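Local structure of flavin reductase domain protein, FMN-binding (3HMZ) at residues C129-A134 / A157-T161. The protein binds flavin mononucleotide and, as a flavin reductase-like protein of the flavoredoxin family, probably acts as an NAD(P)-linked oxidoreductase. Numbering follows the deposited sequence.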
loop_
_atom_site.group_PDB
_atom_site.type_symbol
_atom_site.label_atom_id
_atom_site.label_comp_id
_atom_site.label_asym_id
_atom_site.label_seq_id
_atom_site.Cartn_x
_atom_site.Cartn_y
_atom_site.Cartn_z
ATOM N N CYS A 129 11.198 15.157 -1.712
ATOM C CA CYS A 129 10.742 13.771 -1.616
ATOM C C CYS A 129 11.940 12.849 -1.866
ATOM O O CYS A 129 13.018 13.297 -2.296
ATOM C CB CYS A 129 9.667 13.503 -2.654
ATOM S SG CYS A 129 8.171 14.489 -2.350
ATOM N N SER A 130 11.752 11.575 -1.550
ATOM C CA SER A 130 12.791 10.581 -1.781
ATOM C C SER A 130 12.749 9.960 -3.178
ATOM O O SER A 130 13.756 9.437 -3.628
ATOM C CB SER A 130 12.755 9.495 -0.720
ATOM O OG SER A 130 11.512 8.858 -0.728
ATOM N N ALA A 131 11.575 9.955 -3.807
ATOM C CA ALA A 131 11.403 9.279 -5.083
ATOM C C ALA A 131 10.205 9.845 -5.800
ATOM O O ALA A 131 9.270 10.349 -5.152
ATOM C CB ALA A 131 11.197 7.749 -4.832
ATOM N N TRP A 132 10.248 9.769 -7.140
ATOM C CA TRP A 132 9.217 10.297 -8.012
ATOM C C TRP A 132 8.972 9.329 -9.165
ATOM O O TRP A 132 9.928 8.770 -9.712
ATOM C CB TRP A 132 9.635 11.629 -8.615
ATOM C CG TRP A 132 10.073 12.686 -7.636
ATOM C CD1 TRP A 132 9.317 13.717 -7.165
ATOM C CD2 TRP A 132 11.371 12.834 -7.051
ATOM N NE1 TRP A 132 10.049 14.481 -6.285
ATOM C CE2 TRP A 132 11.312 13.952 -6.191
ATOM C CE3 TRP A 132 12.552 12.108 -7.127
ATOM C CZ2 TRP A 132 12.401 14.370 -5.468
ATOM C CZ3 TRP A 132 13.628 12.516 -6.420
ATOM C CH2 TRP A 132 13.547 13.642 -5.591
ATOM N N LEU A 133 7.699 9.163 -9.525
ATOM C CA LEU A 133 7.267 8.325 -10.614
ATOM C C LEU A 133 6.343 9.153 -11.523
ATOM O O LEU A 133 5.278 9.611 -11.073
ATOM C CB LEU A 133 6.533 7.094 -10.085
ATOM C CG LEU A 133 7.295 6.160 -9.118
ATOM C CD1 LEU A 133 7.223 6.588 -7.646
ATOM C CD2 LEU A 133 6.769 4.704 -9.249
ATOM N N ALA A 134 6.755 9.358 -12.779
ATOM C CA ALA A 134 5.929 10.046 -13.793
ATOM C C ALA A 134 4.932 9.018 -14.352
ATOM O O ALA A 134 5.332 7.928 -14.750
ATOM C CB ALA A 134 6.783 10.599 -14.865
ATOM N N ALA A 157 11.041 7.139 -13.633
ATOM C CA ALA A 157 11.212 7.025 -12.190
ATOM C C ALA A 157 12.577 7.530 -11.799
ATOM O O ALA A 157 13.561 7.328 -12.541
ATOM C CB ALA A 157 10.992 5.585 -11.753
ATOM N N TRP A 158 12.649 8.202 -10.640
ATOM C CA TRP A 158 13.886 8.802 -10.134
ATOM C C TRP A 158 13.858 8.752 -8.620
ATOM O O TRP A 158 12.795 8.671 -8.019
ATOM C CB TRP A 158 14.021 10.284 -10.580
ATOM C CG TRP A 158 13.844 10.498 -12.045
ATOM C CD1 TRP A 158 14.832 10.550 -12.988
ATOM C CD2 TRP A 158 12.609 10.611 -12.760
ATOM N NE1 TRP A 158 14.309 10.753 -14.231
ATOM C CE2 TRP A 158 12.941 10.806 -14.132
ATOM C CE3 TRP A 158 11.267 10.623 -12.387
ATOM C CZ2 TRP A 158 11.957 10.981 -15.119
ATOM C CZ3 TRP A 158 10.291 10.825 -13.372
ATOM C CH2 TRP A 158 10.649 10.989 -14.729
ATOM N N ALA A 159 15.019 8.815 -7.999
ATOM C CA ALA A 159 15.106 8.851 -6.560
ATOM C C ALA A 159 16.372 9.491 -6.053
ATOM O O ALA A 159 17.399 9.521 -6.746
ATOM C CB ALA A 159 14.951 7.395 -5.979
ATOM N N ASP A 160 16.283 9.957 -4.813
ATOM C CA ASP A 160 17.427 10.489 -4.060
ATOM C C ASP A 160 18.339 9.313 -3.737
ATOM O O ASP A 160 17.958 8.430 -2.956
ATOM C CB ASP A 160 16.872 11.175 -2.806
ATOM C CG ASP A 160 17.900 11.651 -1.863
ATOM O OD1 ASP A 160 19.095 11.347 -1.993
ATOM O OD2 ASP A 160 17.445 12.360 -0.931
ATOM N N THR A 161 19.562 9.356 -4.261
ATOM C CA THR A 161 20.478 8.246 -4.098
ATOM C C THR A 161 20.944 8.004 -2.676
ATOM O O THR A 161 21.486 6.945 -2.406
ATOM C CB THR A 161 21.710 8.385 -4.992
ATOM O OG1 THR A 161 22.412 9.592 -4.674
ATOM C CG2 THR A 161 21.306 8.371 -6.504
HETATM O O HOH W 1 15.001 12.970 0.023
#
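The backbones of Trp132 and Trp158 form a hydrogen-bonded antiparallel pair: Trp132 N reaches Trp158 O at 2.9 Å, and Trp158 N returns a bond to Trp132 O. A third rung, from Asp160 N to Ser130 O (2.8 Å), forms just before strand 131-138 begins and as strand 149-160 ends. Both indoles lie on one face of the sheet, broad and long enough for each to lean across the partner strand's backbone. Trp158 illustrates this from its root outward. Its CB lies 4.2 Å from Trp132 CE3; with CG anti to the carbonyl carbon (chi1 -51°), the six-membered ring swings toward Ala134. CE3 comes within 3.5 Å of Trp132 O, and at the rim CZ3 meets Ala134 CB at 3.8 Å and CH2 touches that methyl at 3.9 Å; it is small enough to sit in the ring plane at its edge. The Trp132 ring runs the other way, its CZ3 resting 4.0 Å from Ala159 CA, while its NE1 bonds to Val126 O, so a buried polar atom is satisfied. On the reverse face small residues suit the close non-hydrogen-bonded pair Ala131-Ala159, whose CB atoms touch at 3.9 Å. The carboxylate of Asp160 shares a water with Cys129 O and forms a salt bridge with Lys178. Within the curled antiparallel sheet of this FMN-binding domain, strand 131-138 lies between strands 79-84 and 149-160, and Ile14 of strand 14-16 packs against both indoles.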